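Local coordinates for fiber protein (Raptor siadenovirus a, PDB 5FJL) that forms the trimeric head domain of the adenovirus fibre, the capsid spike that probably attaches the virus to receptors on the host cell, at residues I52-T57 with T63-G68; C132-L137 with M161-V166; L118-F121 with H126-R129; S94-E99 with F121-H126; D41-F44 with G50-N53. All coordinates share one frame; numbering follows the deposited sequence.

Contact 1. Residues I52-T57 with T63-G68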
# COMPACT_ATOMS: atom_id res chain seq x y z
N ILE A 52 -2.54 -10.62 -19.81
CA ILE A 52 -2.21 -10.46 -18.39
C ILE A 52 -2.34 -11.83 -17.76
O ILE A 52 -3.43 -12.35 -17.67
CB ILE A 52 -3.21 -9.52 -17.63
CG1 ILE A 52 -3.21 -8.09 -18.17
CG2 ILE A 52 -2.90 -9.51 -16.12
CD1 ILE A 52 -4.38 -7.29 -17.62
N ASN A 53 -1.25 -12.40 -17.29
CA ASN A 53 -1.30 -13.69 -16.61
C ASN A 53 -1.38 -13.47 -15.13
O ASN A 53 -0.81 -12.48 -14.60
CB ASN A 53 -0.03 -14.49 -16.93
CG ASN A 53 0.02 -14.90 -18.37
OD1 ASN A 53 -0.84 -15.61 -18.85
ND2 ASN A 53 0.92 -14.28 -19.11
N PHE A 54 -2.10 -14.34 -14.43
CA PHE A 54 -2.11 -14.27 -12.98
C PHE A 54 -2.09 -15.66 -12.34
O PHE A 54 -2.43 -16.64 -12.99
CB PHE A 54 -3.32 -13.46 -12.51
CG PHE A 54 -4.65 -14.07 -12.85
CD1 PHE A 54 -5.22 -15.05 -12.04
CD2 PHE A 54 -5.33 -13.66 -13.98
CE1 PHE A 54 -6.46 -15.62 -12.37
CE2 PHE A 54 -6.58 -14.20 -14.28
CZ PHE A 54 -7.13 -15.18 -13.49
N ARG A 55 -1.65 -15.72 -11.08
CA ARG A 55 -1.68 -16.94 -10.29
C ARG A 55 -2.34 -16.66 -8.98
O ARG A 55 -1.92 -15.72 -8.29
CB ARG A 55 -0.29 -17.48 -10.04
CG ARG A 55 -0.30 -18.78 -9.25
CD ARG A 55 0.95 -19.60 -9.54
NE ARG A 55 0.77 -20.99 -9.14
CZ ARG A 55 1.15 -22.06 -9.84
NH1 ARG A 55 1.73 -21.96 -11.05
NH2 ARG A 55 0.92 -23.28 -9.33
N LYS A 56 -3.37 -17.42 -8.63
CA LYS A 56 -4.12 -17.29 -7.37
C LYS A 56 -3.64 -18.39 -6.43
O LYS A 56 -3.50 -19.55 -6.84
CB LYS A 56 -5.60 -17.47 -7.61
CG LYS A 56 -6.19 -16.46 -8.55
CD LYS A 56 -7.66 -16.71 -8.81
CE LYS A 56 -8.56 -16.21 -7.70
NZ LYS A 56 -9.96 -16.07 -8.18
N THR A 57 -3.32 -18.01 -5.20
CA THR A 57 -3.00 -18.93 -4.12
C THR A 57 -4.12 -18.84 -3.09
O THR A 57 -4.38 -17.77 -2.54
CB THR A 57 -1.65 -18.55 -3.47
OG1 THR A 57 -0.62 -18.62 -4.46
CG2 THR A 57 -1.30 -19.47 -2.31
N THR A 63 -7.71 -15.52 -0.71
CA THR A 63 -6.94 -15.76 -1.91
C THR A 63 -5.95 -14.61 -2.10
O THR A 63 -6.31 -13.45 -1.88
CB THR A 63 -7.86 -15.83 -3.14
OG1 THR A 63 -8.83 -16.88 -2.96
CG2 THR A 63 -7.06 -16.12 -4.39
N ILE A 64 -4.76 -14.93 -2.52
CA ILE A 64 -3.71 -13.96 -2.85
C ILE A 64 -3.37 -14.16 -4.30
O ILE A 64 -3.01 -15.27 -4.72
CB ILE A 64 -2.48 -14.11 -1.94
CG1 ILE A 64 -2.99 -14.01 -0.50
CG2 ILE A 64 -1.41 -13.07 -2.32
CD1 ILE A 64 -2.00 -13.77 0.60
N THR A 65 -3.48 -13.11 -5.09
CA THR A 65 -3.23 -13.16 -6.53
C THR A 65 -2.05 -12.30 -6.90
O THR A 65 -1.97 -11.12 -6.49
CB THR A 65 -4.48 -12.73 -7.33
OG1 THR A 65 -5.59 -13.56 -6.94
CG2 THR A 65 -4.26 -12.81 -8.84
N ILE A 66 -1.15 -12.87 -7.70
CA ILE A 66 0.03 -12.19 -8.23
C ILE A 66 -0.14 -12.10 -9.74
O ILE A 66 -0.72 -13.01 -10.34
CB ILE A 66 1.31 -13.00 -7.98
CG1 ILE A 66 1.55 -13.20 -6.50
CG2 ILE A 66 2.51 -12.27 -8.55
CD1 ILE A 66 1.90 -11.93 -5.80
N LEU A 67 0.31 -11.02 -10.35
CA LEU A 67 0.37 -10.93 -11.80
C LEU A 67 1.74 -11.41 -12.30
O LEU A 67 2.76 -11.15 -11.68
CB LEU A 67 0.12 -9.49 -12.24
CG LEU A 67 -1.18 -8.91 -11.68
CD1 LEU A 67 -1.36 -7.51 -12.25
CD2 LEU A 67 -2.38 -9.82 -12.00
N GLY A 68 1.75 -12.10 -13.42
CA GLY A 68 2.97 -12.72 -13.93
C GLY A 68 3.75 -11.86 -14.87
O GLY A 68 3.28 -10.83 -15.33
O HOH W 1 1.23 -10.90 -17.23
O HOH W 2 -0.35 -16.53 -6.04
O HOH W 3 -10.56 -17.68 -5.30
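T57 and I64 hold each other through two reciprocal backbone hydrogen bonds, T57 N to I64 O at 2.8 Å and I64 N to T57 O at 2.9 Å. R55 and I66 make the next such pair, and G68 N closes the series on N53 O at 2.8 Å. All five bonds are nearly straight. One water adds a bridge on the R55 side, bound to R55 O, T57 OG1 and, at a longer reach, I64 O; another joins N53 N to G68 O. The side-chain amide of N53 gives ND2 to N69 OD1.

Between these rungs lie the non-hydrogen-bonded pairs F54-L67 and K56-T65, with their side chains on the same face. K56 runs alongside T65 and in the same direction, its CG 3.4 Å from T65 OG1. F54 holds CG between its backbone N and carbonyl carbon (chi1 64°), a choice that swings the ring away from L67 and leaves F54 CB to meet L67 CD2 at 3.8 Å. T65 CG2 slants in to F54 CD1 at 4.0 Å. Beyond them, L67 packs on F169 and L84.

The chemistry is divided: main-chain polarity zips the hairpin together, while F54, T65 and L67 turn one face largely inward, with K56 at its more open end. On the other face I64 and I66 meet I62 and L172 of a neighbouring subunit at the trimer interface, and R55 stays exposed.

Contact 2. Residues C132-L137 with M161-V166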
# COMPACT_ATOMS: atom_id res chain seq x y z
N CYS A 132 -0.18 4.57 -6.94
CA CYS A 132 -1.62 4.49 -7.29
C CYS A 132 -2.21 3.33 -6.56
O CYS A 132 -1.47 2.50 -6.03
CB CYS A 132 -1.83 4.21 -8.79
SG CYS A 132 -1.13 5.43 -9.91
N MET A 133 -3.53 3.21 -6.52
CA MET A 133 -4.16 1.97 -6.06
C MET A 133 -4.86 1.32 -7.23
O MET A 133 -5.38 2.01 -8.12
CB MET A 133 -5.10 2.20 -4.93
CG MET A 133 -4.37 2.75 -3.67
SD MET A 133 -5.22 2.46 -2.14
CE MET A 133 -4.64 0.77 -1.83
N MET A 134 -4.83 0.02 -7.26
CA MET A 134 -5.56 -0.71 -8.30
C MET A 134 -6.32 -1.85 -7.73
O MET A 134 -5.99 -2.41 -6.69
CB MET A 134 -4.70 -1.05 -9.43
CG MET A 134 -3.53 -1.85 -9.11
SD MET A 134 -2.48 -2.15 -10.58
CE MET A 134 -1.95 -0.58 -11.19
N GLN A 135 -7.40 -2.21 -8.43
CA GLN A 135 -8.33 -3.20 -7.91
C GLN A 135 -9.02 -3.90 -9.06
O GLN A 135 -9.42 -3.25 -10.00
CB GLN A 135 -9.39 -2.46 -7.06
CG GLN A 135 -10.37 -3.31 -6.35
CD GLN A 135 -11.15 -2.52 -5.31
OE1 GLN A 135 -11.03 -1.29 -5.21
NE2 GLN A 135 -11.83 -3.24 -4.48
N PHE A 136 -9.16 -5.21 -8.97
CA PHE A 136 -9.93 -5.99 -9.97
C PHE A 136 -11.37 -6.03 -9.47
O PHE A 136 -11.65 -6.42 -8.33
CB PHE A 136 -9.36 -7.39 -10.12
CG PHE A 136 -8.08 -7.46 -10.88
CD1 PHE A 136 -8.08 -7.57 -12.27
CD2 PHE A 136 -6.84 -7.42 -10.22
CE1 PHE A 136 -6.91 -7.66 -12.99
CE2 PHE A 136 -5.67 -7.50 -10.93
CZ PHE A 136 -5.69 -7.64 -12.31
N LEU A 137 -12.29 -5.69 -10.36
CA LEU A 137 -13.73 -5.64 -10.06
C LEU A 137 -14.48 -6.30 -11.22
O LEU A 137 -13.98 -6.36 -12.32
CB LEU A 137 -14.20 -4.21 -9.89
CG LEU A 137 -13.63 -3.40 -8.73
CD1 LEU A 137 -14.14 -1.97 -8.82
CD2 LEU A 137 -14.02 -4.02 -7.39
N MET A 161 0.83 3.05 -19.76
CA MET A 161 0.97 2.92 -18.30
C MET A 161 1.84 1.73 -18.04
O MET A 161 1.46 0.62 -18.43
CB MET A 161 -0.38 2.73 -17.61
CG MET A 161 -0.26 2.55 -16.09
SD MET A 161 -1.81 2.17 -15.23
CE MET A 161 -2.02 0.48 -15.67
N HIS A 162 2.93 1.93 -17.32
CA HIS A 162 3.79 0.84 -16.91
C HIS A 162 3.59 0.56 -15.43
O HIS A 162 3.79 1.46 -14.63
CB HIS A 162 5.26 1.18 -17.16
CG HIS A 162 5.58 1.56 -18.57
ND1 HIS A 162 5.51 0.65 -19.61
CD2 HIS A 162 5.97 2.73 -19.13
CE1 HIS A 162 5.87 1.25 -20.73
NE2 HIS A 162 6.14 2.51 -20.47
N ILE A 163 3.21 -0.65 -15.08
CA ILE A 163 3.20 -1.08 -13.67
C ILE A 163 4.59 -1.59 -13.34
O ILE A 163 5.02 -2.61 -13.89
CB ILE A 163 2.14 -2.17 -13.39
CG1 ILE A 163 0.74 -1.75 -13.86
CG2 ILE A 163 2.20 -2.60 -11.93
CD1 ILE A 163 -0.34 -2.75 -13.60
N VAL A 164 5.29 -0.90 -12.48
CA VAL A 164 6.64 -1.25 -12.09
C VAL A 164 6.63 -2.32 -11.00
O VAL A 164 7.30 -3.35 -11.11
CB VAL A 164 7.41 -0.03 -11.61
CG1 VAL A 164 8.80 -0.44 -11.11
CG2 VAL A 164 7.50 1.02 -12.72
N THR A 165 5.83 -2.09 -9.98
CA THR A 165 5.66 -3.11 -8.92
C THR A 165 4.30 -2.84 -8.24
O THR A 165 3.78 -1.74 -8.28
CB THR A 165 6.89 -3.15 -8.01
OG1 THR A 165 6.99 -4.44 -7.35
CG2 THR A 165 6.82 -2.01 -7.11
N VAL A 166 3.71 -3.93 -7.74
CA VAL A 166 2.39 -3.84 -7.09
C VAL A 166 2.35 -4.86 -5.95
O VAL A 166 2.86 -5.97 -6.03
CB VAL A 166 1.23 -4.00 -8.11
CG1 VAL A 166 1.34 -5.28 -8.90
CG2 VAL A 166 -0.13 -3.88 -7.45
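M134 and I163 reach tip to tip between two strands of the antiparallel fibre-head fold, a β-sandwich as in other adenoviruses. Strands 127-138 and 160-171 both flank strand 115-122, and their side chains meet over it. M134 does most of the reaching. With chi1 at 58° its CG is tucked in between the two main-chain branches, the chain then runs straight to the sulfur, and a bend at the last torsion (chi3 60°) turns the methyl toward I163. I163 answers with an extended branch: CG1 lies anti to the carbonyl carbon and CD1 continues that line (chi2 -179°). CD1 therefore touches the methyl and the sulfur alike, 3.6 Å from M134 CE and 3.7 Å from M134 SD.

The second partner, V166, is brought in by a classic β bulge in which V164 and T165 both face L118. Because of it, I163 and V166, three residues apart, can both present methyls to M134, while V164 and T165 pack against a neighbouring subunit. A117, C119 and L146 also line M134, and F86 backs I163. The meeting is wholly buried and apolar, and the longer of its touches sets V166 CG2 4.3 Å from M134 SD.

Contact 3. Residues L118-F121 with H126-R129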
# COMPACT_ATOMS: atom_id res chain seq x y z
N LEU A 118 3.35 1.09 -7.91
CA LEU A 118 4.16 2.14 -8.51
C LEU A 118 3.96 2.06 -10.02
O LEU A 118 4.29 1.03 -10.62
CB LEU A 118 5.64 1.93 -8.19
CG LEU A 118 6.56 2.88 -8.98
CD1 LEU A 118 6.25 4.32 -8.64
CD2 LEU A 118 8.01 2.55 -8.72
N CYS A 119 3.42 3.11 -10.60
CA CYS A 119 3.13 3.18 -12.05
C CYS A 119 3.85 4.34 -12.66
O CYS A 119 4.10 5.39 -12.03
CB CYS A 119 1.65 3.34 -12.31
SG CYS A 119 0.72 1.87 -11.75
N ILE A 120 4.14 4.19 -13.96
CA ILE A 120 4.70 5.25 -14.78
C ILE A 120 3.72 5.49 -15.91
O ILE A 120 3.37 4.57 -16.63
CB ILE A 120 6.09 4.90 -15.32
CG1 ILE A 120 7.10 4.69 -14.17
CG2 ILE A 120 6.59 5.98 -16.26
CD1 ILE A 120 8.34 3.97 -14.59
N PHE A 121 3.25 6.73 -16.03
CA PHE A 121 2.36 7.14 -17.11
C PHE A 121 3.14 7.97 -18.10
O PHE A 121 3.75 8.96 -17.72
CB PHE A 121 1.14 7.94 -16.59
CG PHE A 121 0.26 7.13 -15.67
CD1 PHE A 121 0.48 7.11 -14.30
CD2 PHE A 121 -0.81 6.40 -16.17
CE1 PHE A 121 -0.31 6.35 -13.46
CE2 PHE A 121 -1.61 5.65 -15.31
CZ PHE A 121 -1.34 5.61 -13.97
N HIS A 126 4.91 14.28 -21.24
CA HIS A 126 5.37 14.09 -19.86
C HIS A 126 5.54 12.63 -19.47
O HIS A 126 5.03 11.73 -20.13
CB HIS A 126 4.38 14.76 -18.85
CG HIS A 126 4.31 16.24 -19.00
ND1 HIS A 126 3.23 16.88 -19.58
CD2 HIS A 126 5.21 17.19 -18.71
CE1 HIS A 126 3.47 18.18 -19.60
NE2 HIS A 126 4.66 18.39 -19.06
N VAL A 127 6.24 12.43 -18.36
CA VAL A 127 6.38 11.16 -17.70
C VAL A 127 5.97 11.40 -16.26
O VAL A 127 6.56 12.26 -15.57
CB VAL A 127 7.81 10.63 -17.74
CG1 VAL A 127 7.94 9.31 -16.97
CG2 VAL A 127 8.24 10.41 -19.17
N TYR A 128 4.99 10.64 -15.79
CA TYR A 128 4.48 10.77 -14.42
C TYR A 128 4.77 9.45 -13.71
O TYR A 128 4.24 8.41 -14.07
CB TYR A 128 2.98 11.03 -14.42
CG TYR A 128 2.60 12.32 -15.07
CD1 TYR A 128 2.94 13.53 -14.48
CD2 TYR A 128 1.92 12.36 -16.28
CE1 TYR A 128 2.64 14.73 -15.09
CE2 TYR A 128 1.58 13.55 -16.88
CZ TYR A 128 1.94 14.74 -16.26
OH TYR A 128 1.62 15.95 -16.82
N ARG A 129 5.53 9.52 -12.64
CA ARG A 129 5.87 8.39 -11.82
C ARG A 129 5.16 8.56 -10.51
O ARG A 129 5.37 9.57 -9.84
CB ARG A 129 7.38 8.35 -11.63
CG ARG A 129 7.93 7.24 -10.82
CD ARG A 129 9.45 7.46 -10.64
NE ARG A 129 10.05 6.42 -9.87
CZ ARG A 129 10.59 5.32 -10.35
NH1 ARG A 129 10.60 5.08 -11.67
NH2 ARG A 129 11.17 4.46 -9.55
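I120 and V127 lie side by side and point the same way, I120 CG2 3.7 Å from V127 CG1. On the same face R129 passes I120 at a slant. Its CG stands anti to the backbone N (chi1 -179°) and the chain is extended as far as NE, which carries the guanidinium out past I120 and sets R129 NH1 3.9 Å from I120 CD1. L118 CD2 lies over one face of that guanidinium, 3.8 Å from R129 NH2, although L118 was modelled in two conformers and this touch belongs to one of them. The charged end is gripped from outside the hairpin: NE bonds to R150 O of a neighbouring subunit, and NH2 to D98 O of that same subunit.

F121 and Y128 occupy the other face. They form a hydrogen-bonded pair, with F121 N to Y128 O and Y128 N to F121 O both at 2.8 Å. F121 CB and Y128 CB are 4.2 Å apart, but the rings diverge. Y128 O sits at the edge of the F121 ring, near its plane, and Y128 sends its hydroxyl off to E156.

This is the turn end of the β-hairpin made by strands 115-122 and 127-138. Along its other edge strand 115-122 pairs with strand 160-171, where the backbones of L118 and I120 hydrogen-bond to those of V164 and H162, and M161 packs against F121.

Contact 4. Residues S94-E99 with F121-H126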
# COMPACT_ATOMS: atom_id res chain seq x y z
N SER A 94 -8.84 7.07 -22.76
CA SER A 94 -7.40 7.27 -22.64
C SER A 94 -6.97 8.55 -21.93
O SER A 94 -5.79 8.77 -21.68
CB SER A 94 -6.73 7.22 -24.00
OG SER A 94 -7.22 8.20 -24.86
N THR A 95 -7.90 9.43 -21.55
CA THR A 95 -7.52 10.61 -20.80
C THR A 95 -6.97 10.22 -19.45
O THR A 95 -7.49 9.29 -18.81
CB THR A 95 -8.72 11.55 -20.58
OG1 THR A 95 -9.41 11.73 -21.83
CG2 THR A 95 -8.23 12.88 -20.03
N LEU A 96 -5.96 10.94 -19.01
CA LEU A 96 -5.28 10.66 -17.75
C LEU A 96 -6.07 11.21 -16.54
O LEU A 96 -5.61 12.09 -15.81
CB LEU A 96 -3.84 11.17 -17.80
CG LEU A 96 -2.90 10.81 -16.64
CD1 LEU A 96 -2.99 9.35 -16.30
CD2 LEU A 96 -1.46 11.23 -16.98
N LYS A 97 -7.23 10.61 -16.36
CA LYS A 97 -8.15 10.96 -15.29
C LYS A 97 -7.64 10.43 -13.96
O LYS A 97 -6.72 9.60 -13.91
CB LYS A 97 -9.52 10.32 -15.58
CG LYS A 97 -10.16 10.70 -16.91
CD LYS A 97 -11.40 9.85 -17.22
CE LYS A 97 -11.08 8.40 -17.61
NZ LYS A 97 -10.06 8.20 -18.69
N ASP A 98 -8.30 10.82 -12.88
CA ASP A 98 -7.93 10.25 -11.56
C ASP A 98 -8.61 8.90 -11.23
O ASP A 98 -8.37 8.29 -10.18
CB ASP A 98 -8.13 11.29 -10.45
CG ASP A 98 -9.56 11.67 -10.23
OD1 ASP A 98 -10.49 10.97 -10.61
OD2 ASP A 98 -9.75 12.76 -9.62
N GLU A 99 -9.43 8.40 -12.16
CA GLU A 99 -10.02 7.08 -12.11
C GLU A 99 -9.90 6.53 -13.51
O GLU A 99 -10.36 7.18 -14.47
CB GLU A 99 -11.53 7.11 -11.80
CG GLU A 99 -12.04 7.66 -10.50
CD GLU A 99 -13.57 7.92 -10.52
OE1 GLU A 99 -14.24 7.83 -11.59
OE2 GLU A 99 -14.10 8.21 -9.44
N PHE A 121 3.25 6.73 -16.03
CA PHE A 121 2.36 7.14 -17.11
C PHE A 121 3.14 7.97 -18.10
O PHE A 121 3.75 8.96 -17.72
CB PHE A 121 1.14 7.94 -16.59
CG PHE A 121 0.26 7.13 -15.67
CD1 PHE A 121 0.48 7.11 -14.30
CD2 PHE A 121 -0.81 6.40 -16.17
CE1 PHE A 121 -0.31 6.35 -13.46
CE2 PHE A 121 -1.61 5.65 -15.31
CZ PHE A 121 -1.34 5.61 -13.97
N ILE A 122 3.13 7.53 -19.35
CA ILE A 122 3.78 8.25 -20.45
C ILE A 122 2.71 8.94 -21.26
O ILE A 122 1.78 8.29 -21.77
CB ILE A 122 4.56 7.28 -21.36
CG1 ILE A 122 5.50 6.38 -20.56
CG2 ILE A 122 5.25 8.04 -22.47
CD1 ILE A 122 6.59 7.09 -19.85
N THR A 123 2.82 10.27 -21.38
CA THR A 123 1.99 11.04 -22.28
C THR A 123 2.91 11.58 -23.39
O THR A 123 4.13 11.40 -23.34
CB THR A 123 1.27 12.19 -21.57
OG1 THR A 123 2.21 13.14 -21.12
CG2 THR A 123 0.43 11.66 -20.36
N THR A 124 2.34 12.26 -24.38
CA THR A 124 3.20 12.84 -25.42
C THR A 124 4.23 13.77 -24.82
O THR A 124 5.42 13.74 -25.22
CB THR A 124 2.33 13.60 -26.44
OG1 THR A 124 1.44 12.69 -27.08
CG2 THR A 124 3.22 14.28 -27.48
N ASP A 125 3.85 14.59 -23.83
CA ASP A 125 4.75 15.59 -23.30
C ASP A 125 5.41 15.26 -22.01
O ASP A 125 6.37 15.94 -21.63
CB ASP A 125 3.99 16.91 -23.12
CG ASP A 125 3.62 17.58 -24.45
OD1 ASP A 125 4.11 17.21 -25.54
OD2 ASP A 125 2.83 18.56 -24.38
N HIS A 126 4.91 14.28 -21.24
CA HIS A 126 5.37 14.09 -19.86
C HIS A 126 5.54 12.63 -19.47
O HIS A 126 5.03 11.73 -20.13
CB HIS A 126 4.38 14.76 -18.85
CG HIS A 126 4.31 16.24 -19.00
ND1 HIS A 126 3.23 16.88 -19.58
CD2 HIS A 126 5.21 17.19 -18.71
CE1 HIS A 126 3.47 18.18 -19.60
NE2 HIS A 126 4.66 18.39 -19.06
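L96 lays one methyl over the face of the F121 ring and the other against T123. The first is the tight spot: CD1 of L96 stands 4.1 Å from the centroid of the F121 ring, 28° off the ring normal, a CH-pi contact, with F121 CD2 as its nearest ring atom at 3.7 Å. The other branch, L96 CD2, meets T123 CG2 at 3.9 Å, the two side chains crossing at about a right angle. The T123 rotamer (chi1 67°) offers the methyl to L96 and gives the hydroxyl to its own turn. There OG1 accepts from H126 N at 2.9 Å, an ST motif, and also bonds to E156.

The looser side is the rest of this turn, where T124, D125 and H126 are exposed and do not reach L96; the turn is held by T123 N to H126 O at 2.9 Å, and H126 ND1 goes to E156. Across from it, L96 is the centre of an inverse gamma turn. K97 curls back, so that K97 NZ donates to T95 O at 2.8 Å, and K97 NZ also bonds to S93. R150 joins the cluster by touching L96 and by a cation-pi contact with F121.

The two segments thus adhere by dispersion through a single buried leucine, while the polar groups of K97 and T123 serve their own segments and neighbours such as S93 and E156.

Contact 5. Residues D41-F44 with G50-N53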
# COMPACT_ATOMS: atom_id res chain seq x y z
N ASP A 41 -4.06 -20.87 -12.10
CA ASP A 41 -3.49 -19.93 -13.05
C ASP A 41 -4.61 -19.47 -13.94
O ASP A 41 -5.56 -20.21 -14.23
CB ASP A 41 -2.42 -20.59 -13.91
CG ASP A 41 -1.14 -20.91 -13.13
OD1 ASP A 41 -0.86 -20.23 -12.13
OD2 ASP A 41 -0.43 -21.85 -13.52
N GLY A 42 -4.50 -18.23 -14.41
CA GLY A 42 -5.44 -17.70 -15.37
C GLY A 42 -4.85 -16.54 -16.15
O GLY A 42 -3.70 -16.16 -15.99
N HIS A 43 -5.64 -16.00 -17.07
CA HIS A 43 -5.24 -14.84 -17.82
C HIS A 43 -6.43 -14.03 -18.27
O HIS A 43 -7.57 -14.50 -18.30
CB HIS A 43 -4.33 -15.21 -19.02
CG HIS A 43 -5.03 -15.88 -20.16
ND1 HIS A 43 -5.18 -17.24 -20.22
CD2 HIS A 43 -5.64 -15.39 -21.25
CE1 HIS A 43 -5.83 -17.56 -21.34
NE2 HIS A 43 -6.07 -16.46 -22.00
N PHE A 44 -6.13 -12.80 -18.64
CA PHE A 44 -7.07 -11.89 -19.30
C PHE A 44 -6.46 -11.31 -20.56
O PHE A 44 -5.21 -11.23 -20.68
CB PHE A 44 -7.45 -10.70 -18.40
CG PHE A 44 -8.27 -11.04 -17.19
CD1 PHE A 44 -9.58 -11.38 -17.33
CD2 PHE A 44 -7.72 -11.00 -15.92
CE1 PHE A 44 -10.35 -11.70 -16.23
CE2 PHE A 44 -8.49 -11.30 -14.80
CZ PHE A 44 -9.81 -11.64 -14.97
N GLY A 50 -3.24 -7.54 -25.49
CA GLY A 50 -2.24 -7.89 -24.50
C GLY A 50 -2.77 -9.00 -23.60
O GLY A 50 -3.99 -9.09 -23.36
N VAL A 51 -1.87 -9.84 -23.12
CA VAL A 51 -2.22 -10.91 -22.19
C VAL A 51 -1.67 -10.58 -20.81
O VAL A 51 -0.47 -10.30 -20.69
CB VAL A 51 -1.65 -12.27 -22.66
CG1 VAL A 51 -1.94 -13.39 -21.67
CG2 VAL A 51 -2.19 -12.61 -24.05
N ILE A 52 -2.54 -10.62 -19.81
CA ILE A 52 -2.21 -10.46 -18.39
C ILE A 52 -2.34 -11.83 -17.76
O ILE A 52 -3.43 -12.35 -17.67
CB ILE A 52 -3.21 -9.52 -17.63
CG1 ILE A 52 -3.21 -8.09 -18.17
CG2 ILE A 52 -2.90 -9.51 -16.12
CD1 ILE A 52 -4.38 -7.29 -17.62
N ASN A 53 -1.25 -12.40 -17.29
CA ASN A 53 -1.30 -13.69 -16.61
C ASN A 53 -1.38 -13.47 -15.13
O ASN A 53 -0.81 -12.48 -14.60
CB ASN A 53 -0.03 -14.49 -16.93
CG ASN A 53 0.02 -14.90 -18.37
OD1 ASN A 53 -0.84 -15.61 -18.85
ND2 ASN A 53 0.92 -14.28 -19.11
O HOH W 4 -1.55 -17.84 -16.95
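The imidazole of H43 and the carboxamide of N53 share one face of this strand pair, and the phenyl ring of F44 lies on the other. V51 CG1 and N53 OD1 both come to H43 at a slant, and it is the CB that they meet, V51 CG1 at 4.0 Å and N53 OD1 at 3.5 Å from H43 CB. A chi1 of 73° wedges the H43 ring between the two main-chain bonds at its CA, standing it off the strand on a side that is largely exposed. F44 makes its contact through its base, F44 CB to I52 CB at 4.5 Å; its ring leads away from I52 to meet the ring of F54, the two planes at about 35°, with L104 and L110 beside it in the interior.

The N53 amide, its ND2 already engaged, uses its other end here. OD1 of N53 accepts a hydrogen bond from a water at 3.0 Å, and the same water donates to G42 O, tying the two strands beside the non-hydrogen-bonded pair H43-N53. One step along, F44 and I52 form a hydrogen-bonded pair, F44 N to I52 O and I52 N to F44 O, each at 2.9 Å. I52 O is also approached by the CA of H43 at 3.1 Å, a CA-H...O contact.

With F44 and I52 turned inward and H43, N53 and the exposed V51 on the outer, mixed face, this is an amphipathic β-hairpin. Strand 38-45 pairs within the chain with strand 51-59 alone, so it forms an edge of the antiparallel fibre-head sheet.

How the contacts relate
From the N terminus, contact 5 closes the first hairpin and contact 1 the next, following one another along strand 51-59; they share I52 and N53, and F54 joins them through G42 and F44. The centres of contact 1 and contact 3 lie about 23 Å apart, on opposite sides of the chain's centre. Contact 4 closes a longer loop, 94-126, which crosses the 118-129 hairpin of contact 3 at the turn without enclosing it; the two share F121 and H126. Contact 2 follows both in series and bridges the two ends: L67 touches F136, while M161 and V164 reach F121 and I120. Contacts 1, 2 and 3 also touch the same neighbouring subunit.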